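Local coordinates for CYCLIN domain-containing protein (Chaetomium thermophilum, PDB 6Z3U) that probably serves as the cyclin H-type regulatory subunit of the CDK-activating kinase complex, assembled with a protein kinase subunit and a RING-type subunit, at residues E109-R120 and I179-R190. Sequence-based numbering, arbitrary orientation.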
ATOM      1  N   GLU A 109       4.214  12.357  -2.872  1.00 39.10           N
ATOM      2  CA  GLU A 109       3.418  11.138  -2.996  1.00 42.05           C
ATOM      3  C   GLU A 109       2.045  11.300  -2.360  1.00 33.86           C
ATOM      4  O   GLU A 109       1.066  10.732  -2.856  1.00 39.29           O
ATOM      5  CB  GLU A 109       4.162   9.961  -2.368  1.00 46.58           C
ATOM      6  CG  GLU A 109       5.467   9.610  -3.064  1.00 43.99           C
ATOM      7  CD  GLU A 109       5.586   8.128  -3.360  1.00 51.28           C
ATOM      8  OE1 GLU A 109       5.595   7.752  -4.549  1.00 56.89           O
ATOM      9  OE2 GLU A 109       5.659   7.335  -2.395  1.00 50.17           O
ATOM     10  N   ILE A 110       1.947  12.064  -1.269  1.00 32.37           N
ATOM     11  CA  ILE A 110       0.646  12.309  -0.654  1.00 30.65           C
ATOM     12  C   ILE A 110      -0.218  13.160  -1.578  1.00 36.91           C
ATOM     13  O   ILE A 110      -1.374  12.823  -1.857  1.00 37.74           O
ATOM     14  CB  ILE A 110       0.820  12.969   0.726  1.00 33.25           C
ATOM     15  CG1 ILE A 110       1.320  11.939   1.743  1.00 35.98           C
ATOM     16  CG2 ILE A 110      -0.493  13.586   1.190  1.00 39.99           C
ATOM     17  CD1 ILE A 110       1.632  12.513   3.115  1.00 37.91           C
ATOM     18  N   LYS A 111       0.330  14.275  -2.063  1.00 37.30           N
ATOM     19  CA  LYS A 111      -0.413  15.134  -2.978  1.00 32.81           C
ATOM     20  C   LYS A 111      -0.970  14.335  -4.148  1.00 33.26           C
ATOM     21  O   LYS A 111      -2.164  14.406  -4.457  1.00 36.31           O
ATOM     22  CB  LYS A 111       0.492  16.253  -3.495  1.00 37.76           C
ATOM     23  CG  LYS A 111       1.042  17.174  -2.428  1.00 46.56           C
ATOM     24  CD  LYS A 111       2.030  18.163  -3.031  1.00 43.64           C
ATOM     25  CE  LYS A 111       2.636  19.061  -1.969  1.00 52.72           C
ATOM     26  NZ  LYS A 111       4.039  19.432  -2.293  1.00 58.25           N
ATOM     27  N   ALA A 112      -0.110  13.557  -4.808  1.00 33.74           N
ATOM     28  CA  ALA A 112      -0.539  12.822  -5.991  1.00 35.31           C
ATOM     29  C   ALA A 112      -1.614  11.799  -5.649  1.00 40.29           C
ATOM     30  O   ALA A 112      -2.551  11.590  -6.429  1.00 39.29           O
ATOM     31  CB  ALA A 112       0.665  12.142  -6.644  1.00 39.89           C
ATOM     32  N   THR A 113      -1.498  11.150  -4.487  1.00 43.55           N
ATOM     33  CA  THR A 113      -2.509  10.178  -4.082  1.00 31.67           C
ATOM     34  C   THR A 113      -3.825  10.862  -3.736  1.00 34.84           C
ATOM     35  O   THR A 113      -4.898  10.392  -4.132  1.00 34.03           O
ATOM     36  CB  THR A 113      -2.006   9.365  -2.893  1.00 32.26           C
ATOM     37  OG1 THR A 113      -0.918   8.531  -3.309  1.00 43.17           O
ATOM     38  CG2 THR A 113      -3.121   8.495  -2.330  1.00 42.13           C
ATOM     39  N   ALA A 114      -3.765  11.965  -2.988  1.00 35.47           N
ATOM     40  CA  ALA A 114      -4.980  12.700  -2.652  1.00 30.44           C
ATOM     41  C   ALA A 114      -5.679  13.199  -3.909  1.00 32.59           C
ATOM     42  O   ALA A 114      -6.902  13.081  -4.043  1.00 34.31           O
ATOM     43  CB  ALA A 114      -4.644  13.866  -1.722  1.00 30.25           C
ATOM     44  N   ALA A 115      -4.915  13.773  -4.841  1.00 38.11           N
ATOM     45  CA  ALA A 115      -5.510  14.252  -6.084  1.00 34.49           C
ATOM     46  C   ALA A 115      -6.150  13.111  -6.864  1.00 36.19           C
ATOM     47  O   ALA A 115      -7.257  13.257  -7.395  1.00 38.77           O
ATOM     48  CB  ALA A 115      -4.449  14.951  -6.934  1.00 36.67           C
ATOM     49  N   THR A 116      -5.472  11.962  -6.937  1.00 38.15           N
ATOM     50  CA  THR A 116      -6.014  10.827  -7.678  1.00 34.82           C
ATOM     51  C   THR A 116      -7.295  10.308  -7.036  1.00 40.73           C
ATOM     52  O   THR A 116      -8.265   9.995  -7.737  1.00 45.02           O
ATOM     53  CB  THR A 116      -4.970   9.713  -7.772  1.00 35.41           C
ATOM     54  OG1 THR A 116      -3.802  10.206  -8.442  1.00 35.65           O
ATOM     55  CG2 THR A 116      -5.526   8.522  -8.541  1.00 40.32           C
ATOM     56  N   PHE A 117      -7.319  10.202  -5.704  1.00 38.73           N
ATOM     57  CA  PHE A 117      -8.557   9.845  -5.019  1.00 39.69           C
ATOM     58  C   PHE A 117      -9.675  10.824  -5.366  1.00 39.12           C
ATOM     59  O   PHE A 117     -10.830  10.425  -5.548  1.00 42.05           O
ATOM     60  CB  PHE A 117      -8.346   9.814  -3.504  1.00 34.70           C
ATOM     61  CG  PHE A 117      -7.537   8.642  -3.013  1.00 29.62           C
ATOM     62  CD1 PHE A 117      -7.202   7.593  -3.855  1.00 41.47           C
ATOM     63  CD2 PHE A 117      -7.121   8.590  -1.693  1.00 32.10           C
ATOM     64  CE1 PHE A 117      -6.463   6.521  -3.393  1.00 36.84           C
ATOM     65  CE2 PHE A 117      -6.383   7.520  -1.222  1.00 39.46           C
ATOM     66  CZ  PHE A 117      -6.053   6.484  -2.074  1.00 38.92           C
ATOM     67  N   PHE A 118      -9.349  12.115  -5.452  1.00 41.52           N
ATOM     68  CA  PHE A 118     -10.358  13.111  -5.793  1.00 37.46           C
ATOM     69  C   PHE A 118     -10.899  12.874  -7.199  1.00 40.88           C
ATOM     70  O   PHE A 118     -12.116  12.865  -7.414  1.00 43.09           O
ATOM     71  CB  PHE A 118      -9.766  14.515  -5.655  1.00 34.64           C
ATOM     72  CG  PHE A 118     -10.767  15.619  -5.850  1.00 44.46           C
ATOM     73  CD1 PHE A 118     -11.558  16.048  -4.797  1.00 35.24           C
ATOM     74  CD2 PHE A 118     -10.896  16.248  -7.078  1.00 48.62           C
ATOM     75  CE1 PHE A 118     -12.474  17.064  -4.972  1.00 38.80           C
ATOM     76  CE2 PHE A 118     -11.807  17.268  -7.257  1.00 38.56           C
ATOM     77  CZ  PHE A 118     -12.597  17.677  -6.202  1.00 44.91           C
ATOM     78  N   LYS A 119     -10.005  12.664  -8.170  1.00 43.44           N
ATOM     79  CA  LYS A 119     -10.451  12.420  -9.538  1.00 44.78           C
ATOM     80  C   LYS A 119     -11.230  11.117  -9.639  1.00 42.52           C
ATOM     81  O   LYS A 119     -12.230  11.034 -10.361  1.00 44.40           O
ATOM     82  CB  LYS A 119      -9.254  12.386 -10.490  1.00 45.36           C
ATOM     83  CG  LYS A 119      -8.518  13.703 -10.636  1.00 40.22           C
ATOM     84  CD  LYS A 119      -7.348  13.572 -11.606  1.00 40.65           C
ATOM     85  CE  LYS A 119      -7.722  14.018 -13.014  1.00 48.24           C
ATOM     86  NZ  LYS A 119      -8.289  15.398 -13.065  1.00 63.10           N
ATOM     87  N   ARG A 120     -10.784  10.086  -8.922  1.00 40.11           N
ATOM     88  CA  ARG A 120     -11.485   8.810  -8.959  1.00 45.77           C
ATOM     89  C   ARG A 120     -12.843   8.895  -8.278  1.00 49.63           C
ATOM     90  O   ARG A 120     -13.794   8.232  -8.707  1.00 52.90           O
ATOM     91  CB  ARG A 120     -10.628   7.732  -8.296  1.00 43.19           C
ATOM     92  CG  ARG A 120      -9.385   7.351  -9.081  1.00 36.32           C
ATOM     93  CD  ARG A 120      -8.615   6.271  -8.352  1.00 41.98           C
ATOM     94  NE  ARG A 120      -7.399   5.881  -9.052  1.00 45.90           N
ATOM     95  CZ  ARG A 120      -6.585   4.914  -8.645  1.00 47.10           C
ATOM     96  NH1 ARG A 120      -6.858   4.239  -7.536  1.00 38.80           N
ATOM     97  NH2 ARG A 120      -5.500   4.622  -9.345  1.00 56.24           N
ATOM     98  N   ILE A 179     -13.712   5.428  -4.392  1.00 40.10           N
ATOM     99  CA  ILE A 179     -12.502   4.973  -5.070  1.00 39.12           C
ATOM    100  C   ILE A 179     -12.488   3.450  -5.113  1.00 38.93           C
ATOM    101  O   ILE A 179     -11.491   2.837  -5.511  1.00 38.19           O
ATOM    102  CB  ILE A 179     -11.235   5.521  -4.387  1.00 35.06           C
ATOM    103  CG1 ILE A 179     -11.124   5.018  -2.945  1.00 33.84           C
ATOM    104  CG2 ILE A 179     -11.239   7.042  -4.416  1.00 42.60           C
ATOM    105  CD1 ILE A 179      -9.819   5.390  -2.271  1.00 33.69           C
ATOM    106  N   ARG A 180     -13.591   2.832  -4.694  1.00 34.16           N
ATOM    107  CA  ARG A 180     -13.769   1.386  -4.808  1.00 38.43           C
ATOM    108  C   ARG A 180     -12.724   0.630  -3.990  1.00 38.75           C
ATOM    109  O   ARG A 180     -12.266  -0.448  -4.375  1.00 45.92           O
ATOM    110  CB  ARG A 180     -13.732   0.951  -6.275  1.00 38.56           C
ATOM    111  CG  ARG A 180     -14.903   1.474  -7.096  1.00 39.24           C
ATOM    112  CD  ARG A 180     -15.043   0.714  -8.403  1.00 46.01           C
ATOM    113  NE  ARG A 180     -15.434  -0.675  -8.177  1.00 39.93           N
ATOM    114  CZ  ARG A 180     -15.475  -1.606  -9.123  1.00 46.75           C
ATOM    115  NH1 ARG A 180     -15.842  -2.844  -8.822  1.00 58.21           N
ATOM    116  NH2 ARG A 180     -15.144  -1.303 -10.371  1.00 64.22           N
ATOM    117  N   PHE A 181     -12.354   1.191  -2.842  1.00 32.28           N
ATOM    118  CA  PHE A 181     -11.481   0.524  -1.881  1.00 31.08           C
ATOM    119  C   PHE A 181     -10.093   0.242  -2.445  1.00 31.00           C
ATOM    120  O   PHE A 181      -9.363  -0.599  -1.912  1.00 30.86           O
ATOM    121  CB  PHE A 181     -12.117  -0.782  -1.390  1.00 34.39           C
ATOM    122  CG  PHE A 181     -13.515  -0.615  -0.868  1.00 33.26           C
ATOM    123  CD1 PHE A 181     -13.737  -0.235   0.444  1.00 33.35           C
ATOM    124  CD2 PHE A 181     -14.607  -0.835  -1.691  1.00 35.39           C
ATOM    125  CE1 PHE A 181     -15.020  -0.081   0.929  1.00 36.07           C
ATOM    126  CE2 PHE A 181     -15.895  -0.681  -1.211  1.00 40.21           C
ATOM    127  CZ  PHE A 181     -16.102  -0.304   0.099  1.00 41.50           C
ATOM    128  N   ALA A 182      -9.711   0.923  -3.521  1.00 36.62           N
ATOM    129  CA  ALA A 182      -8.390   0.768  -4.128  1.00 38.71           C
ATOM    130  C   ALA A 182      -7.488   1.864  -3.566  1.00 39.10           C
ATOM    131  O   ALA A 182      -7.572   3.023  -3.978  1.00 43.89           O
ATOM    132  CB  ALA A 182      -8.479   0.836  -5.648  1.00 46.72           C
ATOM    133  N   LEU A 183      -6.626   1.490  -2.619  1.00 38.11           N
ATOM    134  CA  LEU A 183      -5.768   2.443  -1.927  1.00 36.97           C
ATOM    135  C   LEU A 183      -4.342   2.479  -2.460  1.00 43.18           C
ATOM    136  O   LEU A 183      -3.590   3.394  -2.103  1.00 35.42           O
ATOM    137  CB  LEU A 183      -5.736   2.124  -0.427  1.00 29.04           C
ATOM    138  CG  LEU A 183      -6.880   2.699   0.410  1.00 30.52           C
ATOM    139  CD1 LEU A 183      -8.222   2.480  -0.258  1.00 29.26           C
ATOM    140  CD2 LEU A 183      -6.872   2.084   1.798  1.00 35.26           C
ATOM    141  N   ASP A 184      -3.952   1.522  -3.300  1.00 49.99           N
ATOM    142  CA  ASP A 184      -2.592   1.452  -3.836  1.00 44.70           C
ATOM    143  C   ASP A 184      -2.551   2.212  -5.156  1.00 56.60           C
ATOM    144  O   ASP A 184      -2.991   1.707  -6.193  1.00 55.93           O
ATOM    145  CB  ASP A 184      -2.147   0.001  -4.005  1.00 43.27           C
ATOM    146  CG  ASP A 184      -3.058  -0.796  -4.926  1.00 50.97           C
ATOM    147  OD1 ASP A 184      -4.296  -0.656  -4.821  1.00 60.30           O
ATOM    148  OD2 ASP A 184      -2.532  -1.571  -5.753  1.00 49.46           O
ATOM    149  N   VAL A 185      -2.023   3.435  -5.118  1.00 63.03           N
ATOM    150  CA  VAL A 185      -1.891   4.283  -6.294  1.00 49.93           C
ATOM    151  C   VAL A 185      -0.415   4.377  -6.654  1.00 47.94           C
ATOM    152  O   VAL A 185       0.440   4.539  -5.776  1.00 43.98           O
ATOM    153  CB  VAL A 185      -2.476   5.689  -6.060  1.00 44.77           C
ATOM    154  CG1 VAL A 185      -2.558   6.447  -7.374  1.00 54.48           C
ATOM    155  CG2 VAL A 185      -3.839   5.600  -5.392  1.00 50.95           C
ATOM    156  N   LYS A 186      -0.123   4.290  -7.946  1.00 48.01           N
ATOM    157  CA  LYS A 186       1.242   4.209  -8.445  1.00 50.66           C
ATOM    158  C   LYS A 186       1.602   5.533  -9.099  1.00 48.24           C
ATOM    159  O   LYS A 186       0.888   6.004  -9.991  1.00 50.86           O
ATOM    160  CB  LYS A 186       1.389   3.053  -9.435  1.00 54.10           C
ATOM    161  CG  LYS A 186       1.031   1.702  -8.834  1.00 54.28           C
ATOM    162  CD  LYS A 186       1.040   0.600  -9.875  1.00 55.08           C
ATOM    163  CE  LYS A 186       0.916  -0.769  -9.225  1.00 70.66           C
ATOM    164  NZ  LYS A 186       1.986  -1.022  -8.217  1.00 58.67           N
ATOM    165  N   HIS A 187       2.697   6.131  -8.648  1.00 45.17           N
ATOM    166  CA  HIS A 187       3.126   7.435  -9.124  1.00 49.46           C
ATOM    167  C   HIS A 187       4.440   7.335  -9.885  1.00 51.42           C
ATOM    168  O   HIS A 187       5.217   6.395  -9.688  1.00 44.10           O
ATOM    169  CB  HIS A 187       3.287   8.406  -7.948  1.00 49.17           C
ATOM    170  CG  HIS A 187       2.048   8.557  -7.124  1.00 45.97           C
ATOM    171  ND1 HIS A 187       0.859   9.020  -7.646  1.00 41.22           N
ATOM    172  CD2 HIS A 187       1.810   8.304  -5.815  1.00 44.76           C
ATOM    173  CE1 HIS A 187      -0.058   9.045  -6.696  1.00 42.96           C
ATOM    174  NE2 HIS A 187       0.495   8.617  -5.574  1.00 54.96           N
ATOM    175  N   PRO A 188       4.733   8.303 -10.757  1.00 51.76           N
ATOM    176  CA  PRO A 188       5.970   8.246 -11.556  1.00 51.66           C
ATOM    177  C   PRO A 188       7.148   9.021 -10.976  1.00 49.54           C
ATOM    178  O   PRO A 188       8.175   9.120 -11.655  1.00 43.30           O
ATOM    179  CB  PRO A 188       5.523   8.879 -12.882  1.00 47.40           C
ATOM    180  CG  PRO A 188       4.195   9.600 -12.591  1.00 48.51           C
ATOM    181  CD  PRO A 188       3.931   9.480 -11.121  1.00 50.60           C
ATOM    182  N   PHE A 189       7.031   9.564  -9.763  1.00 50.75           N
ATOM    183  CA  PHE A 189       8.131  10.336  -9.195  1.00 50.48           C
ATOM    184  C   PHE A 189       9.365   9.464  -8.996  1.00 46.86           C
ATOM    185  O   PHE A 189      10.457   9.796  -9.469  1.00 57.66           O
ATOM    186  CB  PHE A 189       7.697  10.973  -7.873  1.00 50.65           C
ATOM    187  CG  PHE A 189       6.447  11.799  -7.979  1.00 45.59           C
ATOM    188  CD1 PHE A 189       6.474  13.048  -8.577  1.00 46.70           C
ATOM    189  CD2 PHE A 189       5.246  11.327  -7.480  1.00 44.49           C
ATOM    190  CE1 PHE A 189       5.326  13.809  -8.677  1.00 46.69           C
ATOM    191  CE2 PHE A 189       4.096  12.085  -7.575  1.00 45.86           C
ATOM    192  CZ  PHE A 189       4.136  13.327  -8.176  1.00 45.61           C
ATOM    193  N   ARG A 190       9.210   8.338  -8.298  1.00 53.23           N
ATOM    194  CA  ARG A 190      10.343   7.444  -8.096  1.00 54.29           C
ATOM    195  C   ARG A 190      10.811   6.832  -9.410  1.00 52.44           C
ATOM    196  O   ARG A 190      12.006   6.567  -9.578  1.00 53.86           O
ATOM    197  CB  ARG A 190       9.976   6.347  -7.100  1.00 52.44           C
ATOM    198  CG  ARG A 190      11.173   5.630  -6.506  1.00 47.05           C
ATOM    199  CD  ARG A 190      10.740   4.601  -5.478  1.00 45.06           C
ATOM    200  NE  ARG A 190      10.127   5.219  -4.305  1.00 44.03           N
ATOM    201  CZ  ARG A 190       8.818   5.395  -4.136  1.00 45.23           C
ATOM    202  NH1 ARG A 190       7.955   5.002  -5.066  1.00 43.54           N
ATOM    203  NH2 ARG A 190       8.369   5.970  -3.030  1.00 53.06           N
TER
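His-187 reaches the helix through NE2, which donates to Thr-113 OG1 at 2.7 Å; the hydroxyl lies almost exactly in the imidazole plane. The methyl of Ala-112 lies over one face of that ring and also meets the edge of the Phe-189 ring, with Ala-112 CB 3.6 Å from Phe-189 CE2. One helical turn earlier, Glu-109 pairs with Arg-190: NH2 donates to OE2 at 3.1 Å, arriving from above the carboxylate plane, with the two flat groups 82° apart. At the other end, Ile-179 CD1 sits over the centre of one Phe-117 face in a CH-pi contact, 3.7 Å from the ring centroid. CG1 of Ile-179 is wedged between the backbone N and the carbonyl carbon (chi1 62°), which turns CD1 over the ring. Val-185 straddles the middle, CG2 against Phe-117 CE1 and CG1 against Thr-116 CG2.

Farther out, Tyr-231 OH hydrogen-bonds His-187 ND1, so that with Thr-113 at NE2 both ring nitrogens have partners; Glu-147 hydrogen-bonds Thr-113 OG1 from a neighbouring loop. A leucine in place of His-187 would probably cost Thr-113 OG1 its N-H donor and Tyr-231 OH its ring-nitrogen partner. Arg-190 also forms salt bridges to Asp-247 of the kinase chain and Glu-53 of the RING-type chain. The contact packs the extended linker between the two cyclin repeats along helix 108-124 of the first, as in the double cyclin-box fold.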